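TatD-related deoxyribonuclease (Thermotoga maritima, PDB 1J6O) probably acts as a metal-dependent deoxyribonuclease, hydrolysing ester bonds in DNA. Local coordinates at residues G187-P192 / A196-V201. Numbering follows the deposited sequence.
Sequences GPVTYP and ALREVV
Arg198 reaches from its helix back to the loop that leads into it and grips three backbone carbonyls. Starting at CB, the Arg198 chain runs to CG, which lies 3.4 Å from Val189 O and against the Val189 CG2 methyl; CD stays beside the same carbonyl. A bend at chi3 (-73°) then turns the guanidinium across the end of the 3-10 turn. Arg198 NH1 donates twice, first to Val189 O at 2.9 Å. The second bond from Arg198 NH1, nearly straight at 167°, goes to Tyr191 O at 2.7 Å. Arg198 NH2 bonds Pro192 O at 2.9 Å and adds a weak second bond to Tyr191 O. All three oxygens lie at the guanidinium edge, near its plane, yet the nitrogens approach from above each carbonyl plane. Alongside, Leu197 lays CD2 against the backbone of Val189, 3.6 Å from its CA, and Val189 CG2 meets Val201 CG2 at 4.1 Å. Helix 233-244 borders this apolar patch through Val236, which touches Val189. The Pro188 side chain lies about 7 Å from that of the predicted metal ligand Asp214. An arginine clasping three carbonyls of the loop that precedes its helix thus fastens the connection between strand 181-185 and helix 195-204, a beta-alpha connection of the TatD TIM barrel.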
ATOM      1  N   GLY A 187       5.626   5.951  -7.643  1.00 10.43           N
ATOM      2  CA  GLY A 187       5.887   6.930  -8.693  1.00 10.87           C
ATOM      3  C   GLY A 187       6.723   8.153  -8.343  1.00 11.66           C
ATOM      4  O   GLY A 187       7.691   8.449  -9.064  1.00 14.10           O
ATOM      5  N   PRO A 188       6.399   8.871  -7.261  1.00 12.57           N
ATOM      6  CA  PRO A 188       7.124  10.079  -6.827  1.00 14.48           C
ATOM      7  C   PRO A 188       8.643   9.945  -6.663  1.00 15.58           C
ATOM      8  O   PRO A 188       9.368  10.936  -6.720  1.00 17.77           O
ATOM      9  CB  PRO A 188       6.439  10.448  -5.515  1.00 13.82           C
ATOM     10  CG  PRO A 188       4.964   9.938  -5.763  1.00 15.39           C
ATOM     11  CD  PRO A 188       5.236   8.595  -6.388  1.00 12.27           C
ATOM     12  N   VAL A 189       9.130   8.734  -6.436  1.00 14.53           N
ATOM     13  CA  VAL A 189      10.572   8.533  -6.276  1.00 13.90           C
ATOM     14  C   VAL A 189      11.330   8.930  -7.568  1.00 15.31           C
ATOM     15  O   VAL A 189      12.547   9.243  -7.539  1.00 16.76           O
ATOM     16  CB  VAL A 189      10.866   7.052  -5.905  1.00 11.81           C
ATOM     17  CG1 VAL A 189      10.839   6.168  -7.153  1.00 13.16           C
ATOM     18  CG2 VAL A 189      12.244   6.954  -5.164  1.00 12.76           C
ATOM     19  N   THR A 190      10.616   8.927  -8.693  1.00 15.01           N
ATOM     20  CA  THR A 190      11.207   9.277  -9.982  1.00 17.09           C
ATOM     21  C   THR A 190      11.116  10.768 -10.326  1.00 17.30           C
ATOM     22  O   THR A 190      11.678  11.190 -11.339  1.00 18.50           O
ATOM     23  CB  THR A 190      10.523   8.578 -11.165  1.00 16.41           C
ATOM     24  OG1 THR A 190       9.197   9.094 -11.298  1.00 16.34           O
ATOM     25  CG2 THR A 190      10.484   7.061 -10.988  1.00 15.18           C
ATOM     26  N   TYR A 191      10.410  11.543  -9.511  1.00 17.99           N
ATOM     27  CA  TYR A 191      10.250  12.977  -9.765  1.00 19.32           C
ATOM     28  C   TYR A 191      11.543  13.749  -9.540  1.00 20.85           C
ATOM     29  O   TYR A 191      12.133  13.677  -8.478  1.00 18.46           O
ATOM     30  CB  TYR A 191       9.141  13.559  -8.882  1.00 18.25           C
ATOM     31  CG  TYR A 191       7.775  12.932  -9.114  1.00 16.94           C
ATOM     32  CD1 TYR A 191       7.554  12.046 -10.174  1.00 14.90           C
ATOM     33  CD2 TYR A 191       6.704  13.243  -8.273  1.00 16.17           C
ATOM     34  CE1 TYR A 191       6.285  11.481 -10.389  1.00 14.67           C
ATOM     35  CE2 TYR A 191       5.453  12.691  -8.470  1.00 15.91           C
ATOM     36  CZ  TYR A 191       5.245  11.817  -9.522  1.00 14.64           C
ATOM     37  OH  TYR A 191       3.987  11.282  -9.709  1.00 17.08           O
ATOM     38  N   PRO A 192      11.988  14.508 -10.554  1.00 22.52           N
ATOM     39  CA  PRO A 192      13.238  15.248 -10.348  1.00 25.18           C
ATOM     40  C   PRO A 192      13.241  16.093  -9.084  1.00 25.03           C
ATOM     41  O   PRO A 192      14.262  16.204  -8.414  1.00 27.44           O
ATOM     42  CB  PRO A 192      13.375  16.088 -11.628  1.00 25.33           C
ATOM     43  CG  PRO A 192      11.958  16.252 -12.103  1.00 25.97           C
ATOM     44  CD  PRO A 192      11.358  14.869 -11.836  1.00 24.36           C
ATOM     45  N   ALA A 196      14.587  14.630  -1.738  1.00 27.94           N
ATOM     46  CA  ALA A 196      14.467  14.098  -0.381  1.00 26.84           C
ATOM     47  C   ALA A 196      14.118  12.615  -0.315  1.00 26.79           C
ATOM     48  O   ALA A 196      14.800  11.834   0.371  1.00 26.06           O
ATOM     49  CB  ALA A 196      13.437  14.896   0.407  1.00 28.46           C
ATOM     50  N   LEU A 197      13.053  12.223  -1.016  1.00 24.51           N
ATOM     51  CA  LEU A 197      12.635  10.824  -1.012  1.00 22.61           C
ATOM     52  C   LEU A 197      13.760   9.898  -1.458  1.00 20.81           C
ATOM     53  O   LEU A 197      13.995   8.853  -0.847  1.00 21.44           O
ATOM     54  CB  LEU A 197      11.424  10.620  -1.927  1.00 23.08           C
ATOM     55  CG  LEU A 197      10.820   9.207  -1.864  1.00 24.37           C
ATOM     56  CD1 LEU A 197      10.420   8.898  -0.434  1.00 23.22           C
ATOM     57  CD2 LEU A 197       9.608   9.087  -2.800  1.00 24.13           C
ATOM     58  N   ARG A 198      14.449  10.270  -2.531  1.00 19.84           N
ATOM     59  CA  ARG A 198      15.538   9.447  -3.030  1.00 19.18           C
ATOM     60  C   ARG A 198      16.625   9.268  -1.966  1.00 20.30           C
ATOM     61  O   ARG A 198      17.191   8.178  -1.807  1.00 18.82           O
ATOM     62  CB  ARG A 198      16.129  10.045  -4.311  1.00 19.07           C
ATOM     63  CG  ARG A 198      15.307   9.740  -5.565  1.00 20.20           C
ATOM     64  CD  ARG A 198      16.039  10.108  -6.878  1.00 19.52           C
ATOM     65  NE  ARG A 198      16.118  11.556  -7.111  1.00 19.71           N
ATOM     66  CZ  ARG A 198      15.095  12.338  -7.463  1.00 21.38           C
ATOM     67  NH1 ARG A 198      13.870  11.845  -7.637  1.00 21.42           N
ATOM     68  NH2 ARG A 198      15.296  13.628  -7.660  1.00 21.79           N
ATOM     69  N   GLU A 199      16.907  10.334  -1.226  1.00 21.02           N
ATOM     70  CA  GLU A 199      17.930  10.246  -0.187  1.00 22.05           C
ATOM     71  C   GLU A 199      17.451   9.257   0.890  1.00 21.36           C
ATOM     72  O   GLU A 199      18.256   8.514   1.464  1.00 21.50           O
ATOM     73  CB  GLU A 199      18.200  11.630   0.411  1.00 24.14           C
ATOM     74  CG  GLU A 199      19.378  11.685   1.401  1.00 27.60           C
ATOM     75  CD  GLU A 199      20.717  11.192   0.809  1.00 30.16           C
ATOM     76  OE1 GLU A 199      21.058  11.558  -0.351  1.00 31.65           O
ATOM     77  OE2 GLU A 199      21.442  10.441   1.514  1.00 32.65           O
ATOM     78  N   VAL A 200      16.144   9.241   1.153  1.00 20.50           N
ATOM     79  CA  VAL A 200      15.567   8.332   2.156  1.00 19.80           C
ATOM     80  C   VAL A 200      15.742   6.883   1.697  1.00 19.36           C
ATOM     81  O   VAL A 200      16.138   5.998   2.464  1.00 20.77           O
ATOM     82  CB  VAL A 200      14.056   8.581   2.355  1.00 20.35           C
ATOM     83  CG1 VAL A 200      13.475   7.498   3.243  1.00 22.41           C
ATOM     84  CG2 VAL A 200      13.826   9.948   2.988  1.00 20.18           C
ATOM     85  N   VAL A 201      15.416   6.633   0.440  1.00 18.78           N
ATOM     86  CA  VAL A 201      15.555   5.295  -0.101  1.00 18.94           C
ATOM     87  C   VAL A 201      17.023   4.868   0.010  1.00 20.22           C
ATOM     88  O   VAL A 201      17.331   3.719   0.338  1.00 19.92           O
ATOM     89  CB  VAL A 201      15.131   5.248  -1.590  1.00 18.16           C
ATOM     90  CG1 VAL A 201      15.582   3.952  -2.205  1.00 17.35           C
ATOM     91  CG2 VAL A 201      13.614   5.349  -1.695  1.00 17.89           C
TER